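Local coordinates for protein A197 (PDB 2C0N) that is probably a glycosyltransferase with the GT-A fold, encoded by a turreted icosahedral virus that infects the archaeon Sulfolobus, at residues A[74-77]-A[78-82]. Residues are numbered along the deposited sequence; the frame is centred on the assembly and turned at random.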
ATOM      1  N   VAL A  74      24.397  -9.021  -0.763  1.00 14.07           N
ATOM      2  CA  VAL A  74      23.619  -9.887  -1.661  1.00 13.93           C
ATOM      3  C   VAL A  74      24.327 -10.017  -3.029  1.00 14.88           C
ATOM      4  O   VAL A  74      24.618 -11.119  -3.510  1.00 15.21           O
ATOM      5  CB  VAL A  74      22.192  -9.338  -1.863  1.00 13.21           C
ATOM      6  CG1 VAL A  74      21.415 -10.235  -2.831  1.00 12.68           C
ATOM      7  CG2 VAL A  74      21.443  -9.231  -0.507  1.00 13.24           C
ATOM      8  N   GLU A  75      24.642  -8.879  -3.644  1.00 15.21           N
ATOM      9  CA  GLU A  75      25.325  -8.886  -4.932  1.00 14.77           C
ATOM     10  C   GLU A  75      26.650  -9.628  -4.889  1.00 15.14           C
ATOM     11  O   GLU A  75      26.971 -10.347  -5.820  1.00 13.70           O
ATOM     12  CB  GLU A  75      25.561  -7.463  -5.455  1.00 14.96           C
ATOM     13  CG  GLU A  75      26.178  -7.428  -6.870  1.00 14.61           C
ATOM     14  CD  GLU A  75      26.247  -6.034  -7.464  1.00 15.01           C
ATOM     15  OE1 GLU A  75      25.931  -5.052  -6.766  1.00 13.43           O
ATOM     16  OE2 GLU A  75      26.613  -5.918  -8.646  1.00 18.02           O
ATOM     17  N   ALA A  76      27.407  -9.437  -3.808  1.00 15.68           N
ATOM     18  CA  ALA A  76      28.663 -10.142  -3.626  1.00 16.34           C
ATOM     19  C   ALA A  76      28.457 -11.656  -3.676  1.00 16.72           C
ATOM     20  O   ALA A  76      29.229 -12.376  -4.338  1.00 15.97           O
ATOM     21  CB  ALA A  76      29.315  -9.729  -2.331  1.00 17.15           C
ATOM     22  N   LYS A  77      27.432 -12.153  -3.001  1.00 16.02           N
ATOM     23  CA  LYS A  77      27.163 -13.602  -2.995  1.00 15.73           C
ATOM     24  C   LYS A  77      26.833 -14.105  -4.398  1.00 15.08           C
ATOM     25  O   LYS A  77      27.344 -15.138  -4.799  1.00 16.42           O
ATOM     26  CB  LYS A  77      26.077 -14.000  -1.984  1.00 15.38           C
ATOM     27  CG  LYS A  77      26.550 -14.008  -0.562  1.00 16.00           C
ATOM     28  CD  LYS A  77      27.580 -15.126  -0.301  1.00 16.68           C
ATOM     29  CE  LYS A  77      28.544 -14.679   0.776  1.00 17.90           C
ATOM     30  NZ  LYS A  77      29.614 -15.639   1.036  1.00 21.52           N
ATOM     31  N   PHE A  78      26.043 -13.369  -5.171  1.00 14.08           N
ATOM     32  CA  PHE A  78      25.759 -13.776  -6.561  1.00 13.68           C
ATOM     33  C   PHE A  78      27.064 -13.793  -7.402  1.00 14.67           C
ATOM     34  O   PHE A  78      27.273 -14.694  -8.208  1.00 14.37           O
ATOM     35  CB  PHE A  78      24.777 -12.825  -7.234  1.00 13.81           C
ATOM     36  CG  PHE A  78      23.366 -12.914  -6.713  1.00 11.15           C
ATOM     37  CD1 PHE A  78      22.827 -14.115  -6.252  1.00 12.63           C
ATOM     38  CD2 PHE A  78      22.560 -11.783  -6.690  1.00 13.97           C
ATOM     39  CE1 PHE A  78      21.483 -14.174  -5.796  1.00 13.31           C
ATOM     40  CE2 PHE A  78      21.254 -11.847  -6.248  1.00 15.48           C
ATOM     41  CZ  PHE A  78      20.720 -13.052  -5.790  1.00 14.87           C
ATOM     42  N   ASN A  79      27.908 -12.789  -7.200  1.00 14.41           N
ATOM     43  CA  ASN A  79      29.177 -12.674  -7.947  1.00 15.06           C
ATOM     44  C   ASN A  79      30.068 -13.866  -7.625  1.00 15.08           C
ATOM     45  O   ASN A  79      30.823 -14.322  -8.466  1.00 16.14           O
ATOM     46  CB  ASN A  79      29.946 -11.426  -7.537  1.00 14.66           C
ATOM     47  CG  ASN A  79      29.286 -10.107  -7.984  1.00 17.77           C
ATOM     48  OD1 ASN A  79      28.522 -10.050  -8.959  1.00 18.25           O
ATOM     49  ND2 ASN A  79      29.654  -9.022  -7.298  1.00 14.27           N
ATOM     50  N   GLU A  80      29.978 -14.352  -6.391  1.00 14.42           N
ATOM     51  CA  GLU A  80      30.766 -15.485  -5.932  1.00 14.80           C
ATOM     52  C   GLU A  80      30.242 -16.816  -6.438  1.00 14.54           C
ATOM     53  O   GLU A  80      30.926 -17.843  -6.325  1.00 16.77           O
ATOM     54  CB  GLU A  80      30.809 -15.500  -4.413  1.00 14.33           C
ATOM     55  CG  GLU A  80      31.418 -14.228  -3.851  1.00 15.75           C
ATOM     56  CD  GLU A  80      31.204 -14.036  -2.348  1.00 17.90           C
ATOM     57  OE1 GLU A  80      30.517 -14.857  -1.711  1.00 16.46           O
ATOM     58  OE2 GLU A  80      31.777 -13.049  -1.813  1.00 16.42           O
ATOM     59  N   GLY A  81      29.031 -16.793  -6.982  1.00 15.08           N
ATOM     60  CA  GLY A  81      28.456 -17.924  -7.687  1.00 14.63           C
ATOM     61  C   GLY A  81      27.268 -18.537  -7.023  1.00 15.03           C
ATOM     62  O   GLY A  81      26.803 -19.588  -7.449  1.00 14.84           O
ATOM     63  N   TYR A  82      26.732 -17.873  -6.008  1.00 16.02           N
ATOM     64  CA  TYR A  82      25.433 -18.307  -5.493  1.00 16.52           C
ATOM     65  C   TYR A  82      24.290 -17.969  -6.447  1.00 16.82           C
ATOM     66  O   TYR A  82      24.334 -16.969  -7.172  1.00 17.79           O
ATOM     67  CB  TYR A  82      25.205 -17.765  -4.082  1.00 16.95           C
ATOM     68  CG  TYR A  82      26.117 -18.436  -3.123  1.00 15.39           C
ATOM     69  CD1 TYR A  82      25.819 -19.702  -2.625  1.00 17.23           C
ATOM     70  CD2 TYR A  82      27.305 -17.849  -2.750  1.00 20.96           C
ATOM     71  CE1 TYR A  82      26.683 -20.356  -1.757  1.00 19.51           C
ATOM     72  CE2 TYR A  82      28.180 -18.480  -1.874  1.00 22.73           C
ATOM     73  CZ  TYR A  82      27.861 -19.740  -1.382  1.00 22.32           C
ATOM     74  OH  TYR A  82      28.743 -20.371  -0.551  1.00 22.85           O
TER
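The Phe78 ring lies alongside Val74, with the Val74 carbonyl oxygen over one of its faces and CE2 3.8 Å from Val74 CG1. Both side chains point the same way, onto Val85 and Phe122 of the sheet. Asn79 N donates to Glu75 O (3.0 Å), and the Asn79 amide sits by the aliphatic CG of Glu75, its plane turned 56° from the carboxylate. Glu80 keeps the helical pattern with N to Ala76 O at 2.9 Å. Its extended chain brings OE1 within 3.0 Å of Lys77 NZ, a salt bridge made through the syn lone pair. The bend at chi2 (-68°) lays Lys77 CD 3.7 Å from Tyr82 CD2, and a second at chi3 carries NZ on to Glu80. Gly81, with phi at 114°, turns the chain out of the helix; its N bonds to Phe78 O and weakly to Lys77 O. Tyr82 N donates to Lys77 O (3.1 Å), and that oxygen lies in plane at the edge of the Tyr82 ring, whose neighbour Tyr163 makes a cation-pi contact with Lys77. The Tyr82-to-Lys77 and Gly81-to-Phe78 bonds round this positive-phi glycine make a Schellman motif, ending helix 71-80 just before strand 84-88 in the GT-A fold.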